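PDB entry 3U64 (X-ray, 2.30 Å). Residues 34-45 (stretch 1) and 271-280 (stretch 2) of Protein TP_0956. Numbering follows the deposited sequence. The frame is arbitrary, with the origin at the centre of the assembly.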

# COMPACT_ATOMS: atom_id res chain seq x y z
N VAL A 34 -9.51 -0.35 14.88
CA VAL A 34 -9.37 0.59 13.78
C VAL A 34 -9.53 -0.05 12.42
O VAL A 34 -9.80 0.65 11.44
CB VAL A 34 -8.07 1.43 13.86
CG1 VAL A 34 -8.04 2.21 15.17
CG2 VAL A 34 -6.83 0.55 13.74
N PHE A 35 -9.37 -1.37 12.35
CA PHE A 35 -9.63 -2.09 11.10
C PHE A 35 -11.07 -2.60 11.05
O PHE A 35 -11.75 -2.40 10.06
CB PHE A 35 -8.62 -3.21 10.85
CG PHE A 35 -7.21 -2.71 10.64
CD1 PHE A 35 -6.76 -2.38 9.37
CD2 PHE A 35 -6.36 -2.53 11.71
CE1 PHE A 35 -5.48 -1.88 9.18
CE2 PHE A 35 -5.07 -2.04 11.52
CZ PHE A 35 -4.63 -1.71 10.26
N THR A 36 -11.54 -3.23 12.13
CA THR A 36 -12.85 -3.89 12.12
C THR A 36 -14.04 -2.95 12.12
O THR A 36 -15.15 -3.34 11.73
CB THR A 36 -13.01 -4.91 13.29
OG1 THR A 36 -12.95 -4.23 14.55
CG2 THR A 36 -11.91 -5.96 13.22
N GLU A 37 -13.83 -1.71 12.56
CA GLU A 37 -14.91 -0.71 12.55
C GLU A 37 -14.80 0.27 11.37
O GLU A 37 -15.54 1.24 11.26
CB GLU A 37 -14.98 0.02 13.88
CG GLU A 37 -15.10 -0.92 15.10
CD GLU A 37 -16.06 -2.09 14.85
OE1 GLU A 37 -17.15 -1.86 14.28
OE2 GLU A 37 -15.70 -3.25 15.21
N GLU A 38 -13.85 -0.01 10.49
CA GLU A 38 -13.60 0.83 9.33
C GLU A 38 -14.79 0.72 8.36
O GLU A 38 -15.45 -0.33 8.29
CB GLU A 38 -12.27 0.39 8.69
CG GLU A 38 -11.73 1.24 7.56
CD GLU A 38 -11.61 2.70 7.92
OE1 GLU A 38 -10.53 3.13 8.33
OE2 GLU A 38 -12.61 3.42 7.78
N ASP A 39 -15.10 1.81 7.66
CA ASP A 39 -16.06 1.75 6.55
C ASP A 39 -15.42 1.99 5.17
O ASP A 39 -16.06 1.86 4.13
CB ASP A 39 -17.30 2.64 6.77
CG ASP A 39 -16.95 4.11 7.01
OD1 ASP A 39 -15.85 4.55 6.63
OD2 ASP A 39 -17.79 4.84 7.59
N ASP A 40 -14.13 2.32 5.18
CA ASP A 40 -13.38 2.59 3.95
C ASP A 40 -12.51 1.39 3.55
O ASP A 40 -11.43 1.18 4.11
CB ASP A 40 -12.49 3.80 4.14
CG ASP A 40 -11.88 4.29 2.84
OD1 ASP A 40 -10.96 3.64 2.31
OD2 ASP A 40 -12.34 5.34 2.35
N LEU A 41 -12.98 0.61 2.59
CA LEU A 41 -12.28 -0.60 2.17
C LEU A 41 -10.86 -0.33 1.69
O LEU A 41 -9.94 -1.06 2.05
CB LEU A 41 -13.07 -1.32 1.07
CG LEU A 41 -14.52 -1.63 1.42
CD1 LEU A 41 -15.21 -2.40 0.28
CD2 LEU A 41 -14.58 -2.42 2.70
N ASP A 42 -10.68 0.71 0.89
CA ASP A 42 -9.37 0.99 0.31
C ASP A 42 -8.29 1.24 1.36
O ASP A 42 -7.16 0.76 1.21
CB ASP A 42 -9.44 2.14 -0.69
CG ASP A 42 -10.19 1.77 -1.96
OD1 ASP A 42 -10.26 0.56 -2.27
OD2 ASP A 42 -10.71 2.68 -2.65
N LEU A 43 -8.62 1.97 2.42
CA LEU A 43 -7.66 2.21 3.50
C LEU A 43 -7.23 0.89 4.14
O LEU A 43 -6.05 0.70 4.45
CB LEU A 43 -8.25 3.14 4.58
CG LEU A 43 -8.24 4.62 4.23
CD1 LEU A 43 -9.03 5.42 5.26
CD2 LEU A 43 -6.82 5.11 4.13
N VAL A 44 -8.18 -0.01 4.35
CA VAL A 44 -7.88 -1.31 4.92
C VAL A 44 -7.01 -2.13 3.95
O VAL A 44 -5.93 -2.58 4.32
CB VAL A 44 -9.14 -2.05 5.32
CG1 VAL A 44 -8.79 -3.34 5.99
CG2 VAL A 44 -9.95 -1.18 6.29
N ALA A 45 -7.45 -2.26 2.70
CA ALA A 45 -6.74 -3.03 1.69
C ALA A 45 -5.30 -2.58 1.57
O ALA A 45 -4.40 -3.40 1.39
CB ALA A 45 -7.47 -2.93 0.33
N PRO A 271 -25.19 -0.69 8.87
CA PRO A 271 -23.80 -0.83 9.31
C PRO A 271 -23.48 0.15 10.44
O PRO A 271 -22.71 -0.19 11.32
CB PRO A 271 -22.99 -0.48 8.05
CG PRO A 271 -23.92 -0.81 6.91
CD PRO A 271 -25.29 -0.46 7.41
N GLU A 272 -24.08 1.33 10.42
CA GLU A 272 -23.86 2.31 11.48
C GLU A 272 -24.43 1.85 12.83
O GLU A 272 -24.05 2.39 13.87
CB GLU A 272 -24.43 3.68 11.08
CG GLU A 272 -23.79 4.28 9.84
CD GLU A 272 -22.27 4.26 9.91
OE1 GLU A 272 -21.71 4.37 11.02
OE2 GLU A 272 -21.62 4.11 8.84
N SER A 273 -25.33 0.87 12.82
CA SER A 273 -26.02 0.41 14.03
C SER A 273 -25.40 -0.83 14.66
O SER A 273 -25.72 -1.18 15.79
CB SER A 273 -27.49 0.11 13.73
OG SER A 273 -28.22 1.30 13.52
N VAL A 274 -24.53 -1.51 13.92
CA VAL A 274 -23.97 -2.76 14.41
C VAL A 274 -23.01 -2.53 15.57
O VAL A 274 -22.26 -1.55 15.59
CB VAL A 274 -23.27 -3.56 13.30
CG1 VAL A 274 -24.23 -3.83 12.16
CG2 VAL A 274 -22.04 -2.81 12.80
N PRO A 275 -23.03 -3.44 16.55
CA PRO A 275 -22.19 -3.30 17.75
C PRO A 275 -20.71 -3.44 17.43
O PRO A 275 -19.87 -2.89 18.13
CB PRO A 275 -22.65 -4.47 18.64
CG PRO A 275 -23.87 -5.05 17.98
CD PRO A 275 -23.81 -4.69 16.54
N HIS A 276 -20.38 -4.19 16.39
CA HIS A 276 -18.99 -4.33 15.98
C HIS A 276 -18.90 -4.96 14.59
O HIS A 276 -19.92 -5.32 14.00
CB HIS A 276 -18.18 -5.11 17.01
CG HIS A 276 -18.55 -6.56 17.09
ND1 HIS A 276 -19.83 -7.02 16.91
CD2 HIS A 276 -17.79 -7.66 17.31
CE1 HIS A 276 -19.85 -8.34 17.01
NE2 HIS A 276 -18.62 -8.75 17.26
N ASN A 277 -17.68 -5.08 14.08
CA ASN A 277 -17.41 -5.59 12.74
C ASN A 277 -18.13 -4.86 11.61
O ASN A 277 -18.47 -5.45 10.57
CB ASN A 277 -17.63 -7.11 12.66
CG ASN A 277 -16.52 -7.88 13.36
OD1 ASN A 277 -15.42 -7.36 13.57
ND2 ASN A 277 -16.80 -9.13 13.74
N LYS A 278 -18.33 -3.56 11.79
CA LYS A 278 -18.86 -2.75 10.71
C LYS A 278 -18.17 -3.07 9.37
O LYS A 278 -18.83 -3.17 8.33
CB LYS A 278 -18.76 -1.25 11.03
CG LYS A 278 -19.58 -0.39 10.09
CD LYS A 278 -19.11 1.06 10.05
CE LYS A 278 -19.40 1.80 11.32
NZ LYS A 278 -18.83 3.17 11.29
N LEU A 279 -16.85 -3.25 9.38
CA LEU A 279 -16.15 -3.53 8.13
C LEU A 279 -16.67 -4.80 7.44
O LEU A 279 -16.94 -4.83 6.25
CB LEU A 279 -14.64 -3.62 8.36
CG LEU A 279 -13.82 -4.02 7.12
CD1 LEU A 279 -13.88 -2.97 6.03
CD2 LEU A 279 -12.37 -4.31 7.49
N LEU A 280 -16.82 -5.87 8.21
CA LEU A 280 -17.28 -7.13 7.61
C LEU A 280 -18.72 -7.02 7.09
O LEU A 280 -19.03 -7.53 6.01
CB LEU A 280 -17.13 -8.28 8.61
CG LEU A 280 -15.69 -8.80 8.77
CD1 LEU A 280 -14.72 -7.69 9.16
CD2 LEU A 280 -15.62 -9.94 9.78

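The two stretches, at least 233 residues apart in sequence wherever they touch, bury 495 Å² between them, and Leu279, Glu37 and Lys278 contribute most. Contact centres on the start of the helix that opens at Lys278, where backbone NH groups lack partners from a preceding turn and are met by acceptors from stretch 1. Leu279 N donates to Thr36 O at 2.9 Å, nearly linear at 169°. Glu37 takes the two preceding amides with one carboxylate: Asn277 N donates to Glu37 OE2 at 2.9 Å (145°) and Lys278 N to Glu37 OE1 at 3.2 Å (162°). Although its CA-to-CB bond points away from stretch 2, Glu37 has chi1 and chi2 both m, and the end of the side chain comes back to the helix start. Thr36 OG1 donates to Glu37 OE2 at 3.0 Å, adding a further tie to the carboxylate. Asn277 is at the N-cap position, but its side chain makes no capping bond; its CA lies 3.3 Å from Thr36 O in a CA-H...O contact.

Leu279 (chi1 t, chi2 p) is buried, and its CA-to-CB bond points toward stretch 1. Its CD1 packs 3.4 Å from Leu41 CD2, its CD2 lies 4.0 Å from Val44 CG1, and the same CD2 sits 3.3 Å from Phe35 O. The leucine thus spans both helical segments of stretch 1 and the segment linking them, with Glu38 O 3.3 Å from Leu279 CA.

The CA-to-CB bond of Lys278 also points toward stretch 1, but its ammonium group forms a salt bridge within stretch 2, Lys278 NZ to Glu272 OE1 at 3.1 Å. Asp39 OD2 stays 4.2 Å from Lys278 NZ, beyond salt-bridge range, and 4.1 Å from the like-charged Glu272 OE2. Closer to the backbone, Lys278 CD approaches Asp39 CB at 4.1 Å.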